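Local structure of Mypaa.01249.c (Mycobacterium paratuberculosis, 3RD5) at residues 82-87 and 124-129; 96-101 and 160-165; 113-118 and 166-171. The protein probably acts as an oxidoreductase of the short-chain dehydrogenase/reductase family, although its substrate and biological role are not established. One frame throughout, in Å; residues are numbered along the deposited sequence.

Contact 1 (82-87 and 124-129)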
ATOM      1  N   ASP A  82      11.104  -8.411  10.761  1.00 19.99           N
ATOM      2  CA  ASP A  82      11.540  -9.006  12.020  1.00 22.08           C
ATOM      3  C   ASP A  82      11.996  -7.952  13.007  1.00 22.29           C
ATOM      4  O   ASP A  82      11.960  -8.184  14.214  1.00 23.43           O
ATOM      5  CB  ASP A  82      12.648 -10.012  11.752  1.00 24.06           C
ATOM      6  CG  ASP A  82      12.126 -11.324  11.150  1.00 29.14           C
ATOM      7  OD1 ASP A  82      10.895 -11.594  11.162  1.00 35.57           O
ATOM      8  OD2 ASP A  82      12.983 -12.097  10.665  1.00 37.38           O
ATOM      9  N   GLY A  83      12.418  -6.794  12.509  1.00 20.40           N
ATOM     10  CA  GLY A  83      12.791  -5.670  13.351  1.00 20.40           C
ATOM     11  C   GLY A  83      11.678  -4.809  13.894  1.00 19.80           C
ATOM     12  O   GLY A  83      11.956  -3.905  14.702  1.00 21.30           O
ATOM     13  N   VAL A  84      10.443  -5.043  13.437  1.00 18.85           N
ATOM     14  CA  VAL A  84       9.290  -4.276  13.931  1.00 18.34           C
ATOM     15  C   VAL A  84       8.648  -5.039  15.076  1.00 19.76           C
ATOM     16  O   VAL A  84       8.031  -6.098  14.863  1.00 20.00           O
ATOM     17  CB  VAL A  84       8.256  -4.036  12.818  1.00 17.37           C
ATOM     18  CG1 VAL A  84       7.071  -3.241  13.354  1.00 19.35           C
ATOM     19  CG2 VAL A  84       8.901  -3.267  11.682  1.00 18.81           C
ATOM     20  N   SER A  85       8.788  -4.523  16.293  1.00 21.56           N
ATOM     21  CA  SER A  85       8.220  -5.232  17.443  1.00 22.51           C
ATOM     22  C   SER A  85       6.707  -5.161  17.540  1.00 21.91           C
ATOM     23  O   SER A  85       6.066  -6.039  18.123  1.00 22.91           O
ATOM     24  CB  SER A  85       8.831  -4.727  18.750  1.00 24.87           C
ATOM     25  OG  SER A  85       8.655  -3.344  18.856  1.00 28.29           O
ATOM     26  N   GLY A  86       6.119  -4.122  16.950  1.00 20.46           N
ATOM     27  CA  GLY A  86       4.676  -3.941  16.953  1.00 20.56           C
ATOM     28  C   GLY A  86       4.345  -2.659  16.227  1.00 20.09           C
ATOM     29  O   GLY A  86       5.181  -1.758  16.124  1.00 19.75           O
ATOM     30  N   ALA A  87       3.139  -2.583  15.676  1.00 17.93           N
ATOM     31  CA  ALA A  87       2.652  -1.344  15.073  1.00 17.82           C
ATOM     32  C   ALA A  87       1.145  -1.299  15.153  1.00 17.36           C
ATOM     33  O   ALA A  87       0.476  -2.329  15.329  1.00 17.96           O
ATOM     34  CB  ALA A  87       3.127  -1.179  13.633  1.00 18.43           C
ATOM     35  N   ASN A 124       1.832 -10.110   5.637  1.00 14.32           N
ATOM     36  CA  ASN A 124       1.678 -11.382   6.333  1.00 15.23           C
ATOM     37  C   ASN A 124       2.680 -11.505   7.482  1.00 15.30           C
ATOM     38  O   ASN A 124       2.352 -12.109   8.510  1.00 16.84           O
ATOM     39  CB  ASN A 124       1.877 -12.571   5.376  1.00 16.44           C
ATOM     40  CG  ASN A 124       0.662 -12.872   4.569  1.00 18.55           C
ATOM     41  OD1 ASN A 124      -0.478 -12.675   5.031  1.00 18.09           O
ATOM     42  ND2 ASN A 124       0.894 -13.417   3.343  1.00 18.95           N
ATOM     43  N   LEU A 125       3.875 -10.969   7.323  1.00 15.15           N
ATOM     44  CA  LEU A 125       4.889 -11.061   8.369  1.00 16.39           C
ATOM     45  C   LEU A 125       4.592 -10.129   9.550  1.00 16.92           C
ATOM     46  O   LEU A 125       4.889 -10.496  10.700  1.00 19.23           O
ATOM     47  CB  LEU A 125       6.260 -10.765   7.789  1.00 16.76           C
ATOM     48  CG  LEU A 125       6.794 -11.809   6.817  1.00 18.29           C
ATOM     49  CD1 LEU A 125       7.968 -11.263   6.021  1.00 20.37           C
ATOM     50  CD2 LEU A 125       7.177 -13.121   7.559  1.00 21.17           C
ATOM     51  N   LEU A 126       3.953  -8.985   9.319  1.00 15.63           N
ATOM     52  CA  LEU A 126       3.623  -8.041  10.401  1.00 16.15           C
ATOM     53  C   LEU A 126       2.284  -8.299  11.099  1.00 16.56           C
ATOM     54  O   LEU A 126       2.073  -7.859  12.235  1.00 16.85           O
ATOM     55  CB  LEU A 126       3.662  -6.613   9.889  1.00 15.24           C
ATOM     56  CG  LEU A 126       5.030  -6.084   9.500  1.00 15.90           C
ATOM     57  CD1 LEU A 126       4.942  -4.617   8.962  1.00 19.14           C
ATOM     58  CD2 LEU A 126       5.985  -6.131  10.704  1.00 18.93           C
ATOM     59  N   LEU A 127       1.338  -8.950  10.410  1.00 16.46           N
ATOM     60  CA  LEU A 127      -0.016  -9.103  10.908  1.00 16.13           C
ATOM     61  C   LEU A 127      -0.144  -9.565  12.365  1.00 16.94           C
ATOM     62  O   LEU A 127      -0.981  -9.000  13.082  1.00 17.51           O
ATOM     63  CB  LEU A 127      -0.855 -10.025  10.013  1.00 17.00           C
ATOM     64  CG  LEU A 127      -1.552  -9.370   8.839  1.00 17.63           C
ATOM     65  CD1 LEU A 127      -2.099 -10.432   7.882  1.00 19.13           C
ATOM     66  CD2 LEU A 127      -2.699  -8.424   9.231  1.00 18.29           C
ATOM     67  N   PRO A 128       0.669 -10.532  12.800  1.00 17.60           N
ATOM     68  CA  PRO A 128       0.563 -10.966  14.206  1.00 18.94           C
ATOM     69  C   PRO A 128       0.887  -9.891  15.242  1.00 18.17           C
ATOM     70  O   PRO A 128       0.590 -10.103  16.441  1.00 20.32           O
ATOM     71  CB  PRO A 128       1.571 -12.117  14.284  1.00 19.91           C
ATOM     72  CG  PRO A 128       1.721 -12.578  12.901  1.00 19.87           C
ATOM     73  CD  PRO A 128       1.634 -11.358  12.055  1.00 17.85           C
ATOM     74  N   ARG A 129       1.525  -8.807  14.827  1.00 17.18           N
ATOM     75  CA  ARG A 129       1.963  -7.732  15.714  1.00 18.01           C
ATOM     76  C   ARG A 129       1.345  -6.374  15.377  1.00 17.39           C
ATOM     77  O   ARG A 129       1.771  -5.345  15.897  1.00 18.21           O
ATOM     78  CB  ARG A 129       3.483  -7.661  15.727  1.00 19.06           C
ATOM     79  CG  ARG A 129       4.110  -9.005  16.156  1.00 20.32           C
ATOM     80  CD  ARG A 129       5.615  -8.905  16.430  1.00 22.99           C
ATOM     81  NE  ARG A 129       6.356  -8.461  15.273  1.00 21.83           N
ATOM     82  CZ  ARG A 129       6.638  -9.184  14.207  1.00 24.18           C
ATOM     83  NH1 ARG A 129       6.231 -10.438  14.101  1.00 25.67           N
ATOM     84  NH2 ARG A 129       7.348  -8.640  13.220  1.00 26.45           N
TER
HETATM   85  O   HOH W   1       8.427 -10.699  11.235  1.00 33.32           O

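Contact 2 (96-101 and 160-165)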
ATOM      1  N   ILE A  96       6.151   1.779  -7.796  1.00 13.33           N
ATOM      2  CA  ILE A  96       6.740   2.223  -9.043  1.00 13.23           C
ATOM      3  C   ILE A  96       5.661   2.140 -10.127  1.00 13.32           C
ATOM      4  O   ILE A  96       4.738   1.343 -10.044  1.00 13.47           O
ATOM      5  CB  ILE A  96       8.011   1.413  -9.415  1.00 13.87           C
ATOM      6  CG1 ILE A  96       7.727  -0.058  -9.562  1.00 14.46           C
ATOM      7  CG2 ILE A  96       9.126   1.663  -8.353  1.00 17.02           C
ATOM      8  CD1 ILE A  96       8.955  -0.880 -10.097  1.00 16.96           C
ATOM      9  N   MET A  97       5.816   2.918 -11.186  1.00 13.20           N
ATOM     10  CA  MET A  97       4.740   3.159 -12.129  1.00 13.25           C
ATOM     11  C   MET A  97       5.215   3.274 -13.584  1.00 14.27           C
ATOM     12  O   MET A  97       5.932   4.220 -13.943  1.00 15.26           O
ATOM     13  CB  MET A  97       3.932   4.446 -11.751  1.00 13.74           C
ATOM     14  CG  MET A  97       2.749   4.697 -12.646  1.00 12.14           C
ATOM     15  SD  MET A  97       1.694   6.087 -12.088  1.00 16.65           S
ATOM     16  CE  MET A  97       2.738   7.506 -12.478  1.00 18.19           C
ATOM     17  N   ALA A  98       4.736   2.348 -14.412  1.00 12.89           N
ATOM     18  CA  ALA A  98       4.908   2.408 -15.880  1.00 13.73           C
ATOM     19  C   ALA A  98       6.361   2.513 -16.307  1.00 16.00           C
ATOM     20  O   ALA A  98       6.753   3.297 -17.152  1.00 19.92           O
ATOM     21  CB  ALA A  98       4.060   3.529 -16.455  1.00 15.13           C
ATOM     22  N   VAL A  99       7.172   1.668 -15.700  1.00 14.17           N
ATOM     23  CA  VAL A  99       8.615   1.534 -15.943  1.00 14.63           C
ATOM     24  C   VAL A  99       8.875   0.435 -17.003  1.00 14.17           C
ATOM     25  O   VAL A  99       7.976  -0.356 -17.313  1.00 13.79           O
ATOM     26  CB  VAL A  99       9.358   1.191 -14.643  1.00 14.51           C
ATOM     27  CG1 VAL A  99       9.256   2.377 -13.637  1.00 17.77           C
ATOM     28  CG2 VAL A  99       8.859  -0.097 -14.017  1.00 15.96           C
ATOM     29  N   PRO A 100      10.083   0.394 -17.587  1.00 15.16           N
ATOM     30  CA  PRO A 100      10.448  -0.710 -18.476  1.00 15.41           C
ATOM     31  C   PRO A 100      10.423  -2.063 -17.811  1.00 15.24           C
ATOM     32  O   PRO A 100      10.424  -2.179 -16.576  1.00 15.08           O
ATOM     33  CB  PRO A 100      11.854  -0.338 -18.958  1.00 17.34           C
ATOM     34  CG  PRO A 100      11.924   1.163 -18.758  1.00 18.23           C
ATOM     35  CD  PRO A 100      11.144   1.400 -17.507  1.00 16.59           C
ATOM     36  N   TYR A 101      10.387  -3.097 -18.633  1.00 15.50           N
ATOM     37  CA  TYR A 101      10.444  -4.474 -18.144  1.00 14.93           C
ATOM     38  C   TYR A 101      11.747  -4.721 -17.394  1.00 14.09           C
ATOM     39  O   TYR A 101      12.819  -4.435 -17.901  1.00 15.07           O
ATOM     40  CB  TYR A 101      10.347  -5.453 -19.334  1.00 15.51           C
ATOM     41  CG  TYR A 101      10.527  -6.901 -18.981  1.00 14.84           C
ATOM     42  CD1 TYR A 101      11.762  -7.524 -19.137  1.00 15.42           C
ATOM     43  CD2 TYR A 101       9.457  -7.649 -18.513  1.00 16.41           C
ATOM     44  CE1 TYR A 101      11.952  -8.857 -18.784  1.00 16.43           C
ATOM     45  CE2 TYR A 101       9.617  -9.009 -18.185  1.00 16.03           C
ATOM     46  CZ  TYR A 101      10.866  -9.602 -18.339  1.00 16.28           C
ATOM     47  OH  TYR A 101      11.080 -10.944 -18.015  1.00 18.18           O
ATOM     48  N   SER A 160       3.636  -4.450 -21.406  1.00 14.88           N
ATOM     49  CA  SER A 160       3.049  -3.123 -21.485  1.00 15.69           C
ATOM     50  C   SER A 160       3.377  -2.399 -20.178  1.00 15.06           C
ATOM     51  O   SER A 160       2.879  -2.834 -19.108  1.00 15.16           O
ATOM     52  CB  SER A 160       1.551  -3.241 -21.650  1.00 16.01           C
ATOM     53  OG  SER A 160       0.936  -1.955 -21.372  1.00 17.36           O
ATOM     54  N   PRO A 161       4.165  -1.308 -20.203  1.00 14.38           N
ATOM     55  CA  PRO A 161       4.439  -0.594 -18.958  1.00 14.14           C
ATOM     56  C   PRO A 161       3.156  -0.223 -18.173  1.00 13.79           C
ATOM     57  O   PRO A 161       3.099  -0.398 -16.951  1.00 13.58           O
ATOM     58  CB  PRO A 161       5.232   0.627 -19.393  1.00 15.19           C
ATOM     59  CG  PRO A 161       5.952   0.130 -20.634  1.00 16.14           C
ATOM     60  CD  PRO A 161       4.987  -0.773 -21.323  1.00 15.31           C
ATOM     61  N   TRP A 162       2.162   0.319 -18.860  1.00 13.83           N
ATOM     62  CA  TRP A 162       0.935   0.751 -18.178  1.00 13.32           C
ATOM     63  C   TRP A 162       0.065  -0.415 -17.785  1.00 13.35           C
ATOM     64  O   TRP A 162      -0.508  -0.395 -16.667  1.00 13.56           O
ATOM     65  CB  TRP A 162       0.154   1.808 -18.996  1.00 13.53           C
ATOM     66  CG  TRP A 162       0.766   3.155 -18.860  1.00 14.54           C
ATOM     67  CD1 TRP A 162       1.571   3.813 -19.769  1.00 16.98           C
ATOM     68  CD2 TRP A 162       0.727   3.972 -17.693  1.00 14.73           C
ATOM     69  NE1 TRP A 162       1.983   4.998 -19.228  1.00 19.01           N
ATOM     70  CE2 TRP A 162       1.469   5.128 -17.961  1.00 16.86           C
ATOM     71  CE3 TRP A 162       0.083   3.845 -16.450  1.00 16.10           C
ATOM     72  CZ2 TRP A 162       1.622   6.155 -16.990  1.00 16.71           C
ATOM     73  CZ3 TRP A 162       0.231   4.875 -15.501  1.00 16.37           C
ATOM     74  CH2 TRP A 162       0.993   6.011 -15.809  1.00 17.81           C
ATOM     75  N   LEU A 163      -0.102  -1.444 -18.617  1.00 13.37           N
ATOM     76  CA  LEU A 163      -0.931  -2.579 -18.195  1.00 13.26           C
ATOM     77  C   LEU A 163      -0.266  -3.410 -17.075  1.00 12.21           C
ATOM     78  O   LEU A 163      -0.953  -4.031 -16.262  1.00 13.65           O
ATOM     79  CB  LEU A 163      -1.435  -3.447 -19.368  1.00 14.24           C
ATOM     80  CG  LEU A 163      -2.488  -2.800 -20.260  1.00 16.63           C
ATOM     81  CD1 LEU A 163      -2.715  -3.688 -21.522  1.00 22.20           C
ATOM     82  CD2 LEU A 163      -3.810  -2.580 -19.512  1.00 20.50           C
ATOM     83  N   ALA A 164       1.058  -3.396 -17.009  1.00 12.93           N
ATOM     84  CA  ALA A 164       1.765  -4.006 -15.872  1.00 12.27           C
ATOM     85  C   ALA A 164       1.518  -3.210 -14.584  1.00 12.00           C
ATOM     86  O   ALA A 164       1.295  -3.799 -13.508  1.00 12.35           O
ATOM     87  CB  ALA A 164       3.279  -4.172 -16.176  1.00 13.64           C
ATOM     88  N   TYR A 165       1.524  -1.876 -14.676  1.00 12.09           N
ATOM     89  CA  TYR A 165       1.059  -1.031 -13.562  1.00 11.49           C
ATOM     90  C   TYR A 165      -0.366  -1.422 -13.153  1.00 11.60           C
ATOM     91  O   TYR A 165      -0.655  -1.676 -11.980  1.00 12.09           O
ATOM     92  CB  TYR A 165       1.142   0.452 -13.903  1.00 11.60           C
ATOM     93  CG  TYR A 165       0.913   1.357 -12.698  1.00 11.81           C
ATOM     94  CD1 TYR A 165       1.703   1.252 -11.546  1.00 12.09           C
ATOM     95  CD2 TYR A 165      -0.122   2.265 -12.685  1.00 12.91           C
ATOM     96  CE1 TYR A 165       1.483   2.059 -10.449  1.00 12.30           C
ATOM     97  CE2 TYR A 165      -0.346   3.067 -11.605  1.00 13.07           C
ATOM     98  CZ  TYR A 165       0.464   2.972 -10.494  1.00 13.22           C
ATOM     99  OH  TYR A 165       0.183   3.782  -9.384  1.00 14.38           O
TER

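Contact 3 (113-118 and 166-171)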
ATOM      1  N   GLY A 113       5.992  -7.135  -8.570  1.00 13.10           N
ATOM      2  CA  GLY A 113       6.893  -7.543  -7.490  1.00 13.70           C
ATOM      3  C   GLY A 113       7.002  -6.506  -6.385  1.00 13.72           C
ATOM      4  O   GLY A 113       7.017  -6.855  -5.190  1.00 14.34           O
ATOM      5  N   THR A 114       7.135  -5.258  -6.751  1.00 13.15           N
ATOM      6  CA  THR A 114       7.283  -4.158  -5.793  1.00 13.27           C
ATOM      7  C   THR A 114       5.936  -3.808  -5.168  1.00 13.08           C
ATOM      8  O   THR A 114       5.774  -3.749  -3.948  1.00 14.75           O
ATOM      9  CB  THR A 114       7.828  -2.887  -6.477  1.00 14.01           C
ATOM     10  OG1 THR A 114       9.094  -3.175  -7.097  1.00 15.29           O
ATOM     11  CG2 THR A 114       7.993  -1.724  -5.468  1.00 16.32           C
ATOM     12  N   ASN A 115       4.935  -3.553  -6.012  1.00 11.71           N
ATOM     13  CA  ASN A 115       3.709  -2.902  -5.580  1.00 11.04           C
ATOM     14  C   ASN A 115       2.790  -3.873  -4.868  1.00 11.54           C
ATOM     15  O   ASN A 115       2.088  -3.492  -3.937  1.00 12.19           O
ATOM     16  CB  ASN A 115       2.990  -2.341  -6.799  1.00 11.43           C
ATOM     17  CG  ASN A 115       3.758  -1.247  -7.530  1.00 11.59           C
ATOM     18  OD1 ASN A 115       4.788  -0.752  -7.044  1.00 12.55           O
ATOM     19  ND2 ASN A 115       3.264  -0.854  -8.715  1.00 11.86           N
ATOM     20  N   HIS A 116       2.782  -5.128  -5.324  1.00 11.51           N
ATOM     21  CA  HIS A 116       1.950  -6.153  -4.715  1.00 10.89           C
ATOM     22  C   HIS A 116       2.734  -7.195  -3.906  1.00 11.52           C
ATOM     23  O   HIS A 116       2.498  -7.367  -2.703  1.00 12.91           O
ATOM     24  CB  HIS A 116       1.060  -6.849  -5.778  1.00 12.02           C
ATOM     25  CG  HIS A 116       0.330  -8.032  -5.257  1.00 11.55           C
ATOM     26  ND1 HIS A 116      -0.646  -7.945  -4.291  1.00 13.29           N
ATOM     27  CD2 HIS A 116       0.449  -9.347  -5.556  1.00 12.59           C
ATOM     28  CE1 HIS A 116      -1.080  -9.163  -3.994  1.00 13.48           C
ATOM     29  NE2 HIS A 116      -0.431 -10.041  -4.757  1.00 12.94           N
ATOM     30  N   LEU A 117       3.633  -7.943  -4.544  1.00 11.54           N
ATOM     31  CA  LEU A 117       4.206  -9.106  -3.850  1.00 12.42           C
ATOM     32  C   LEU A 117       5.033  -8.768  -2.636  1.00 12.13           C
ATOM     33  O   LEU A 117       4.945  -9.435  -1.599  1.00 12.57           O
ATOM     34  CB  LEU A 117       4.991 -10.032  -4.811  1.00 12.55           C
ATOM     35  CG  LEU A 117       4.133 -10.665  -5.927  1.00 11.88           C
ATOM     36  CD1 LEU A 117       5.006 -11.247  -7.083  1.00 14.49           C
ATOM     37  CD2 LEU A 117       3.166 -11.753  -5.400  1.00 13.20           C
ATOM     38  N   GLY A 118       5.814  -7.694  -2.726  1.00 12.50           N
ATOM     39  CA  GLY A 118       6.623  -7.316  -1.558  1.00 12.87           C
ATOM     40  C   GLY A 118       5.729  -6.854  -0.389  1.00 12.00           C
ATOM     41  O   GLY A 118       6.007  -7.163   0.756  1.00 13.23           O
ATOM     42  N   SER A 166      -1.256  -1.459 -14.119  1.00 11.89           N
ATOM     43  CA  SER A 166      -2.658  -1.745 -13.860  1.00 11.98           C
ATOM     44  C   SER A 166      -2.864  -3.101 -13.218  1.00 11.89           C
ATOM     45  O   SER A 166      -3.693  -3.257 -12.291  1.00 12.00           O
ATOM     46  CB  SER A 166      -3.471  -1.657 -15.147  1.00 12.70           C
ATOM     47  OG  SER A 166      -3.482  -0.336 -15.691  1.00 13.96           O
ATOM     48  N   GLN A 167      -2.111  -4.133 -13.650  1.00 11.72           N
ATOM     49  CA  GLN A 167      -2.238  -5.435 -13.015  1.00 12.26           C
ATOM     50  C   GLN A 167      -1.903  -5.320 -11.530  1.00 10.74           C
ATOM     51  O   GLN A 167      -2.580  -5.904 -10.678  1.00 12.14           O
ATOM     52  CB  GLN A 167      -1.343  -6.519 -13.683  1.00 12.92           C
ATOM     53  CG  GLN A 167      -1.584  -7.903 -13.102  1.00 13.05           C
ATOM     54  CD  GLN A 167      -0.653  -9.005 -13.623  1.00 13.52           C
ATOM     55  OE1 GLN A 167      -1.145 -10.067 -14.050  1.00 14.52           O
ATOM     56  NE2 GLN A 167       0.656  -8.836 -13.444  1.00 12.80           N
ATOM     57  N   SER A 168      -0.826  -4.594 -11.228  1.00 10.76           N
ATOM     58  CA  SER A 168      -0.387  -4.451  -9.841  1.00 10.90           C
ATOM     59  C   SER A 168      -1.376  -3.682  -8.967  1.00 10.58           C
ATOM     60  O   SER A 168      -1.559  -4.003  -7.795  1.00 11.46           O
ATOM     61  CB  SER A 168       1.030  -3.839  -9.765  1.00 12.33           C
ATOM     62  OG  SER A 168       1.056  -2.440  -9.944  1.00 12.78           O
ATOM     63  N   LYS A 169      -1.997  -2.677  -9.563  1.00 11.19           N
ATOM     64  CA  LYS A 169      -2.982  -1.820  -8.851  1.00 11.62           C
ATOM     65  C   LYS A 169      -4.305  -2.529  -8.614  1.00 11.29           C
ATOM     66  O   LYS A 169      -4.965  -2.371  -7.582  1.00 11.70           O
ATOM     67  CB  LYS A 169      -3.102  -0.465  -9.520  1.00 11.96           C
ATOM     68  CG  LYS A 169      -1.810   0.342  -9.504  1.00 11.67           C
ATOM     69  CD  LYS A 169      -1.467   0.839  -8.112  1.00 12.50           C
ATOM     70  CE  LYS A 169      -0.132   0.383  -7.590  1.00 13.11           C
ATOM     71  NZ  LYS A 169       0.034   0.842  -6.169  1.00 13.60           N
ATOM     72  N   LEU A 170      -4.710  -3.370  -9.560  1.00 11.47           N
ATOM     73  CA  LEU A 170      -5.817  -4.283  -9.372  1.00 12.28           C
ATOM     74  C   LEU A 170      -5.490  -5.307  -8.276  1.00 11.48           C
ATOM     75  O   LEU A 170      -6.310  -5.562  -7.388  1.00 11.66           O
ATOM     76  CB  LEU A 170      -6.155  -4.956 -10.711  1.00 12.42           C
ATOM     77  CG  LEU A 170      -7.224  -6.046 -10.614  1.00 12.05           C
ATOM     78  CD1 LEU A 170      -8.592  -5.563 -10.055  1.00 14.44           C
ATOM     79  CD2 LEU A 170      -7.428  -6.724 -11.958  1.00 14.44           C
ATOM     80  N   ALA A 171      -4.277  -5.853  -8.305  1.00 10.84           N
ATOM     81  CA  ALA A 171      -3.828  -6.764  -7.257  1.00 11.25           C
ATOM     82  C   ALA A 171      -3.923  -6.150  -5.863  1.00 11.35           C
ATOM     83  O   ALA A 171      -4.363  -6.793  -4.913  1.00 11.98           O
ATOM     84  CB  ALA A 171      -2.416  -7.285  -7.537  1.00 11.61           C
TER

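Contact 1 (82-87 and 124-129)
Polar bonds carry most of the contact between Arg-129 and the backbone of Val-84 to Ala-87, a worked example of how a loop can be held through its backbone, by one carbonyl and one N-H. The Val-84 carbonyl oxygen takes two bonds from one guanidinium: Arg-129 NE reaches Val-84 O at 2.9 Å, and Arg-129 NH2 reaches the same oxygen at 3.1 Å. Both bonds lie close to the guanidinium plane, so the grip is side-on. The Arg-129 chain bends at chi3 (-60°), which turns NE out of the line of the chain, while CD lies 3.4 Å from Ser-85 O. One backbone-to-backbone bond runs the other way, from Ala-87 N to Arg-129 O at 3.1 Å, and Gly-86 CA adds a CA-H...O contact to that same oxygen at 3.4 Å.

Water extends the network: one molecule donates to Asp-82 OD1 and accepts from Arg-129 NH2, bridging opposite charges whose nearest atoms, OD1 and NH2, stand 5.1 Å apart. Apolar packing is slighter. Val-84 CB meets Leu-126 CD2 at 3.7 Å, the two side chains crossing at about a right angle, and Leu-126 also rests on Ala-81 of helix 74-82.

Chemically, the loop entering strand 87-92 is tied to the turn that follows helix 110-126 mainly by direct hydrogen bonds, whereas the acid-base pair interacts through water, which probably softens its attraction.

Contact 2 (96-101 and 160-165)
Met-97 lies across Tyr-165 and extends toward Trp-162, and its atoms illustrate how one flexible side chain can serve two aromatic rings. Its CB starts above the rim of the tyrosine ring, 3.7 Å from Tyr-165 CE1. CG, placed anti to the backbone N (chi1 -176°), sits over the middle of that ring: it is 3.4 Å from the Tyr-165 centroid and only 5° off the ring normal, a CH-pi contact. SD stays over the same face and moves on toward the opposite rim, 3.7 Å from Tyr-165 CE2, and also approaches Trp-162 CH2 at 3.8 Å, giving an oblique Met-aromatic contact with each ring. The chain then bends at chi3 (72°), and the terminal CE comes to 4.0 Å from Trp-162 CH2.

Ala-98 continues the theme. Its methyl CB stands over the face of the Trp-162 six-membered ring, toward the bond shared with the five-membered ring, 3.5 Å from the centroid, while its CA-H points at Pro-161 O in a nearly straight CA-H...O contact. At the tyrosine edge, Ile-96 O lies 3.4 Å from Tyr-165 CE1. Gln-111 of helix 110-126 bridges the segments, bonding Ala-98 N through OE1 and Pro-161 O through NE2.

Tyr-165 and Lys-169 have the spacing of the family's Tyr-x-x-x-Lys motif, so the tyrosine is probably the active-site one. No conventional hydrogen bond joins the segments directly; the chemistry is that of C-H groups and sulfur against aromatic faces, supplemented by one CA-H...O contact to Pro-161 O.

Contact 3 (113-118 and 166-171)
The His-116 imidazole and the Asn-115 amide are the flat groups that meet helix 161-185, one by its face and the other by its edge. Ala-171 CB rests on one face of the imidazole, 3.6 Å from His-116 CG and displaced toward the rim, in a CH-pi contact. The polar end of the ring turns to another helix, His-116 NE2 bonding Ser-281 OG. At the amide edge, Asn-115 ND2 donates to Ser-168 OG at 3.0 Å in a nearly straight bond (167°) close to the amide plane. The serine oxygen sits between its own backbone N and carbonyl carbon (chi1 79°) and donates its own hydrogen bond to Tyr-165 O. Lys-169 CE lies 3.8 Å from Asn-115 ND2, while its NZ bonds Asn-172 OD1.

Gly-118 N bonds Gly-113 O at 2.9 Å, a pi-type turn that widens helix 110-126 around Asn-115. An asparagine in such a distorted turn, with the Tyr-x-x-x-Lys pair, is consistent with the active-site tetrad of many family members. The short helix segments run roughly parallel, 26° apart and 8.5 Å at closest approach; helix 271-285 packs against both, and Lys-169 O accepts from Ser-138 just beyond strand 133-137.

From the N terminus the segments come in the order 82-87, 96-101, 113-118, 124-129, 160-165 and 166-171, so every pair of contacts crosses and none nests. Contact 1 closes first, after 36 intervening residues that include most of strand 87-92 and of helix 110-126. Contact 2 closes over 58 residues, joining the loop after that strand to the start of helix 161-185. Contact 3 follows over 47, pairing the two helices within the Rossmann-type fold. Contacts 2 and 3 touch through Ile-96 O and Asn-115 ND2, 3.0 Å apart. Contact 1 shares helix 110-126 with contact 3 but lies about 30 Å from contact 2, centre to centre.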